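Local coordinates for estrogen receptor (Crassostrea gigas, PDB 4N1Y), which probably activates transcription constitutively, without hormone, as a steroid-receptor relative whose ligand-controlled allosteric switch has become vestigial, at residues B[17-22]-B[53-58]; B[24-29]-B[34-39]. All blocks are in the same frame, centred on the assembly; numbering follows the deposited sequence.

Contact 1: B[17-22]-B[53-58]; sequences AALPVL and INWAKN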
loop_
_atom_site.group_PDB
_atom_site.type_symbol
_atom_site.label_atom_id
_atom_site.label_comp_id
_atom_site.label_asym_id
_atom_site.label_seq_id
_atom_site.Cartn_x
_atom_site.Cartn_y
_atom_site.Cartn_z
ATOM N N ALA B 17 -9.658 3.779 24.386
ATOM C CA ALA B 17 -8.862 2.585 24.168
ATOM C C ALA B 17 -7.535 2.983 23.554
ATOM O O ALA B 17 -6.791 2.137 23.042
ATOM C CB ALA B 17 -9.596 1.610 23.280
ATOM N N ALA B 18 -7.257 4.288 23.597
ATOM C CA ALA B 18 -6.014 4.817 23.058
ATOM C C ALA B 18 -4.821 4.145 23.717
ATOM O O ALA B 18 -4.732 4.030 24.944
ATOM C CB ALA B 18 -5.945 6.325 23.240
ATOM N N LEU B 19 -3.903 3.715 22.865
ATOM C CA LEU B 19 -2.674 3.057 23.265
ATOM C C LEU B 19 -1.878 3.951 24.217
ATOM O O LEU B 19 -1.739 5.146 23.960
ATOM C CB LEU B 19 -1.852 2.734 22.018
ATOM C CG LEU B 19 -2.195 1.479 21.211
ATOM C CD1 LEU B 19 -3.555 1.615 20.539
ATOM C CD2 LEU B 19 -1.127 1.227 20.160
ATOM N N PRO B 20 -1.366 3.401 25.330
ATOM C CA PRO B 20 -0.539 4.335 26.092
ATOM C C PRO B 20 0.805 4.427 25.397
ATOM O O PRO B 20 1.081 3.575 24.554
ATOM C CB PRO B 20 -0.421 3.662 27.454
ATOM C CG PRO B 20 -0.433 2.187 27.112
ATOM C CD PRO B 20 -1.346 2.042 25.906
ATOM N N VAL B 21 1.643 5.398 25.734
ATOM C CA VAL B 21 2.975 5.415 25.144
ATOM C C VAL B 21 3.947 4.660 26.026
ATOM O O VAL B 21 4.014 4.877 27.234
ATOM C CB VAL B 21 3.481 6.821 24.871
ATOM C CG1 VAL B 21 3.969 6.898 23.425
ATOM C CG2 VAL B 21 2.372 7.823 25.111
ATOM N N LEU B 22 4.716 3.786 25.397
ATOM C CA LEU B 22 5.621 2.903 26.113
ATOM C C LEU B 22 7.056 3.408 26.090
ATOM O O LEU B 22 7.532 3.936 25.088
ATOM C CB LEU B 22 5.557 1.494 25.526
ATOM C CG LEU B 22 4.195 0.808 25.614
ATOM C CD1 LEU B 22 4.193 -0.412 24.729
ATOM C CD2 LEU B 22 3.825 0.441 27.047
ATOM N N ILE B 53 -3.339 -5.635 20.118
ATOM C CA ILE B 53 -4.258 -6.743 20.261
ATOM C C ILE B 53 -5.398 -6.440 21.240
ATOM O O ILE B 53 -6.573 -6.743 20.975
ATOM C CB ILE B 53 -3.475 -7.967 20.718
ATOM C CG1 ILE B 53 -2.469 -8.336 19.627
ATOM C CG2 ILE B 53 -4.416 -9.109 21.138
ATOM C CD1 ILE B 53 -1.490 -9.400 20.041
ATOM N N ASN B 54 -5.046 -5.849 22.377
ATOM C CA ASN B 54 -6.043 -5.490 23.380
ATOM C C ASN B 54 -6.894 -4.346 22.847
ATOM O O ASN B 54 -8.108 -4.267 23.058
ATOM C CB ASN B 54 -5.362 -5.092 24.689
ATOM C CG ASN B 54 -4.755 -6.284 25.416
ATOM O OD1 ASN B 54 -5.040 -7.437 25.087
ATOM N ND2 ASN B 54 -3.931 -6.008 26.426
ATOM N N TRP B 55 -6.222 -3.469 22.126
ATOM C CA TRP B 55 -6.841 -2.307 21.550
ATOM C C TRP B 55 -7.812 -2.672 20.440
ATOM O O TRP B 55 -8.904 -2.116 20.360
ATOM C CB TRP B 55 -5.751 -1.384 21.017
ATOM C CG TRP B 55 -6.259 -0.388 20.086
ATOM C CD1 TRP B 55 -6.851 0.794 20.389
ATOM C CD2 TRP B 55 -6.270 -0.503 18.670
ATOM N NE1 TRP B 55 -7.210 1.445 19.240
ATOM C CE2 TRP B 55 -6.867 0.666 18.167
ATOM C CE3 TRP B 55 -5.821 -1.480 17.776
ATOM C CZ2 TRP B 55 -7.032 0.892 16.801
ATOM C CZ3 TRP B 55 -5.983 -1.256 16.415
ATOM C CH2 TRP B 55 -6.589 -0.072 15.942
ATOM N N ALA B 56 -7.414 -3.613 19.592
ATOM C CA ALA B 56 -8.235 -4.030 18.459
ATOM C C ALA B 56 -9.621 -4.480 18.906
ATOM O O ALA B 56 -10.640 -4.133 18.293
ATOM C CB ALA B 56 -7.552 -5.140 17.695
ATOM N N LYS B 57 -9.655 -5.223 20.003
ATOM C CA LYS B 57 -10.898 -5.794 20.487
ATOM C C LYS B 57 -11.861 -4.674 20.891
ATOM O O LYS B 57 -13.072 -4.887 21.038
ATOM C CB LYS B 57 -10.606 -6.762 21.634
ATOM C CG LYS B 57 -9.696 -7.886 21.156
ATOM C CD LYS B 57 -9.369 -8.911 22.219
ATOM C CE LYS B 57 -8.472 -9.988 21.622
ATOM N NZ LYS B 57 -8.021 -10.991 22.623
ATOM N N ASN B 58 -11.322 -3.464 21.012
ATOM C CA ASN B 58 -12.144 -2.309 21.327
ATOM C C ASN B 58 -12.659 -1.621 20.081
ATOM O O ASN B 58 -13.551 -0.788 20.175
ATOM C CB ASN B 58 -11.367 -1.289 22.161
ATOM C CG ASN B 58 -11.123 -1.753 23.571
ATOM O OD1 ASN B 58 -10.588 -2.835 23.802
ATOM N ND2 ASN B 58 -11.537 -0.942 24.531
#
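The indole of Trp55 takes Leu19 over one face and the carbonyl of Ala17 at its edge. CD1 of Leu19 sits 3.6 Å from the centroid of the five-membered ring and 23° off the ring normal, a CH-pi contact made by one methyl branch over the pyrrole part. At the rim, Ala17 O lies near the indole plane, 3.0 Å from Trp55 CD1, beside a ring carbon. In the helical ligand-binding domain of a nuclear receptor, this pins the long loop after helix 7-15 against the last part of helix 34-56. Across the contact no hydrogen bond forms; packing, largely apolar, joins the two segments. Trp55 has CG anti to the backbone nitrogen (chi1 163°), which carries the buried indole out from the helix to where the loop passes. Leu19 leaves its backbone at an angle to the other segment, and its first torsion, chi1 -82°, and the next bring CD1 onto the ring. Gln144 of helix 137-149 touches both Leu19 and Trp55, while Asn85 of helix 67-89 also meets Leu19, so Leu19 is packed against two further helices, and Trp55 against one of them. Ala17 points its methyl toward segment 53-58 and touches both the indole and Asn58: Ala17 CB is 4.1 Å from Trp55 CD1, and Ala17 CB lies 3.6 Å from Asn58 CB.

Contact 2: B[24-29]-B[34-39]; sequences SHHNHG and KVHLLN
His36 reaches from the helix to the loop and donates NE2-H to the backbone carbonyl of Asn27, with 2.8 Å between His36 NE2 and Asn27 O. The bond is nearly straight, 168° at the hydrogen; the acceptor lies almost in the imidazole plane, while the donor is somewhat tilted from the plane of the carbonyl. Over one face of the same ring comes CE1 of His26. The two imidazoles meet obliquely, planes at 52° and centroids of His26 and His36 4.2 Å apart, and their neighbouring NE2 atoms are not hydrogen-bonded to each other. Leu37 adds CD2 beside the His26 ring, 4.0 Å from His26 CE1. With CG of His36 trans to the main-chain nitrogen (chi1 -173°), the imidazole extends away from the first turns of helix 34-56 toward the loop. This is the entry to that long helix of the nuclear receptor ligand-binding fold, where the loop folds back over the first turns of the helix that follows it. A leucine in place of His36 would probably leave Asn27 O without its side-chain donor and the loop less firmly tied to the helix. Further out, buried His26 is fixed by a hydrogen bond between its ND1 and Ser40 OG, one turn beyond His36 on the helix. The loop backbone is shaped by an ST turn, Ser24 OG accepting from His26 N at 3.3 Å, and by an Asx turn, in which Gly29 N approaches Asn27 OD1 from above the carbonyl plane, 3.0 Å away.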
loop_
_atom_site.group_PDB
_atom_site.type_symbol
_atom_site.label_atom_id
_atom_site.label_comp_id
_atom_site.label_asym_id
_atom_site.label_seq_id
_atom_site.Cartn_x
_atom_site.Cartn_y
_atom_site.Cartn_z
ATOM N N SER B 24 11.108 2.637 26.261
ATOM C CA SER B 24 11.863 1.508 25.730
ATOM C C SER B 24 12.760 0.943 26.821
ATOM O O SER B 24 13.164 -0.219 26.755
ATOM C CB SER B 24 12.702 1.899 24.506
ATOM O OG SER B 24 13.671 2.883 24.817
ATOM N N HIS B 25 13.043 1.765 27.833
ATOM C CA HIS B 25 14.082 1.453 28.819
ATOM C C HIS B 25 15.365 0.938 28.167
ATOM O O HIS B 25 16.030 0.031 28.672
ATOM C CB HIS B 25 13.544 0.462 29.850
ATOM C CG HIS B 25 12.410 1.007 30.658
ATOM N ND1 HIS B 25 11.087 0.793 30.335
ATOM C CD2 HIS B 25 12.408 1.737 31.798
ATOM C CE1 HIS B 25 10.318 1.390 31.230
ATOM N NE2 HIS B 25 11.095 1.964 32.130
ATOM N N HIS B 26 15.706 1.534 27.032
ATOM C CA HIS B 26 16.927 1.182 26.347
ATOM C C HIS B 26 18.109 1.616 27.197
ATOM O O HIS B 26 18.072 2.672 27.829
ATOM C CB HIS B 26 17.000 1.843 24.976
ATOM C CG HIS B 26 18.281 1.575 24.250
ATOM N ND1 HIS B 26 18.464 0.464 23.453
ATOM C CD2 HIS B 26 19.459 2.241 24.238
ATOM C CE1 HIS B 26 19.687 0.476 22.957
ATOM N NE2 HIS B 26 20.313 1.543 23.422
ATOM N N ASN B 27 19.163 0.809 27.204
ATOM C CA ASN B 27 20.350 1.145 27.979
ATOM C C ASN B 27 21.299 1.951 27.108
ATOM O O ASN B 27 22.014 1.403 26.265
ATOM C CB ASN B 27 21.046 -0.115 28.511
ATOM C CG ASN B 27 22.321 0.200 29.299
ATOM O OD1 ASN B 27 22.479 1.295 29.841
ATOM N ND2 ASN B 27 23.231 -0.770 29.367
ATOM N N HIS B 28 21.284 3.263 27.310
ATOM C CA HIS B 28 22.112 4.165 26.527
ATOM C C HIS B 28 23.552 4.124 27.039
ATOM O O HIS B 28 24.452 4.731 26.459
ATOM C CB HIS B 28 21.557 5.587 26.593
ATOM C CG HIS B 28 20.202 5.736 25.978
ATOM N ND1 HIS B 28 20.005 5.805 24.616
ATOM C CD2 HIS B 28 18.974 5.835 26.540
ATOM C CE1 HIS B 28 18.715 5.939 24.365
ATOM N NE2 HIS B 28 18.067 5.959 25.517
ATOM N N GLY B 29 23.763 3.396 28.130
ATOM C CA GLY B 29 25.088 3.262 28.690
ATOM C C GLY B 29 25.988 2.432 27.803
ATOM O O GLY B 29 27.208 2.547 27.884
ATOM N N LYS B 34 24.299 -2.533 16.037
ATOM C CA LYS B 34 23.140 -3.028 15.313
ATOM C C LYS B 34 22.320 -3.921 16.223
ATOM O O LYS B 34 21.111 -3.723 16.391
ATOM C CB LYS B 34 23.565 -3.791 14.060
ATOM C CG LYS B 34 22.415 -4.430 13.320
ATOM C CD LYS B 34 22.883 -5.210 12.101
ATOM C CE LYS B 34 21.693 -5.850 11.388
ATOM N NZ LYS B 34 22.124 -6.829 10.353
ATOM N N VAL B 35 22.996 -4.892 16.828
ATOM C CA VAL B 35 22.347 -5.818 17.737
ATOM C C VAL B 35 21.743 -5.097 18.940
ATOM O O VAL B 35 20.606 -5.385 19.320
ATOM C CB VAL B 35 23.327 -6.897 18.215
ATOM C CG1 VAL B 35 22.750 -7.665 19.384
ATOM C CG2 VAL B 35 23.637 -7.835 17.075
ATOM N N HIS B 36 22.470 -4.136 19.512
ATOM C CA HIS B 36 21.985 -3.464 20.719
ATOM C C HIS B 36 20.707 -2.675 20.500
ATOM O O HIS B 36 19.774 -2.766 21.303
ATOM C CB HIS B 36 23.038 -2.515 21.281
ATOM C CG HIS B 36 22.660 -1.918 22.600
ATOM N ND1 HIS B 36 22.205 -2.677 23.658
ATOM C CD2 HIS B 36 22.658 -0.633 23.030
ATOM C CE1 HIS B 36 21.942 -1.887 24.684
ATOM N NE2 HIS B 36 22.210 -0.642 24.330
ATOM N N LEU B 37 20.652 -1.928 19.402
ATOM C CA LEU B 37 19.460 -1.158 19.078
ATOM C C LEU B 37 18.301 -2.064 18.710
ATOM O O LEU B 37 17.182 -1.879 19.195
ATOM C CB LEU B 37 19.727 -0.184 17.928
ATOM C CG LEU B 37 20.638 1.022 18.173
ATOM C CD1 LEU B 37 20.816 1.817 16.895
ATOM C CD2 LEU B 37 20.051 1.905 19.256
ATOM N N LEU B 38 18.566 -3.032 17.840
ATOM C CA LEU B 38 17.518 -3.924 17.364
ATOM C C LEU B 38 16.851 -4.732 18.468
ATOM O O LEU B 38 15.650 -5.003 18.390
ATOM C CB LEU B 38 18.078 -4.883 16.319
ATOM C CG LEU B 38 18.283 -4.290 14.932
ATOM C CD1 LEU B 38 18.798 -5.335 13.937
ATOM C CD2 LEU B 38 16.984 -3.680 14.479
ATOM N N ASN B 39 17.589 -5.079 19.523
ATOM C CA ASN B 39 16.957 -5.865 20.580
ATOM C C ASN B 39 15.980 -4.970 21.332
ATOM O O ASN B 39 14.920 -5.429 21.749
ATOM C CB ASN B 39 17.988 -6.512 21.545
ATOM C CG ASN B 39 18.643 -7.792 20.975
ATOM O OD1 ASN B 39 18.082 -8.464 20.114
ATOM N ND2 ASN B 39 19.828 -8.128 21.476
#

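Both contacts tie the loop between helices 7-15 and 34-56 back to helix 34-56, one near each of its ends, with their centres about 24 Å apart. The chain closed by contact 1 contains contact 2 within it, and segments 17-22 and 24-29 follow each other almost directly. Contact 1 lies nearer the middle, its centre about 11 Å from that of the chain, and is largely apolar packing. Contact 2, about 21 Å out, adds a side-chain-to-backbone hydrogen bond. Between them the loop runs alongside the helix, where Leu22 touches Arg47, Glu48 and His51.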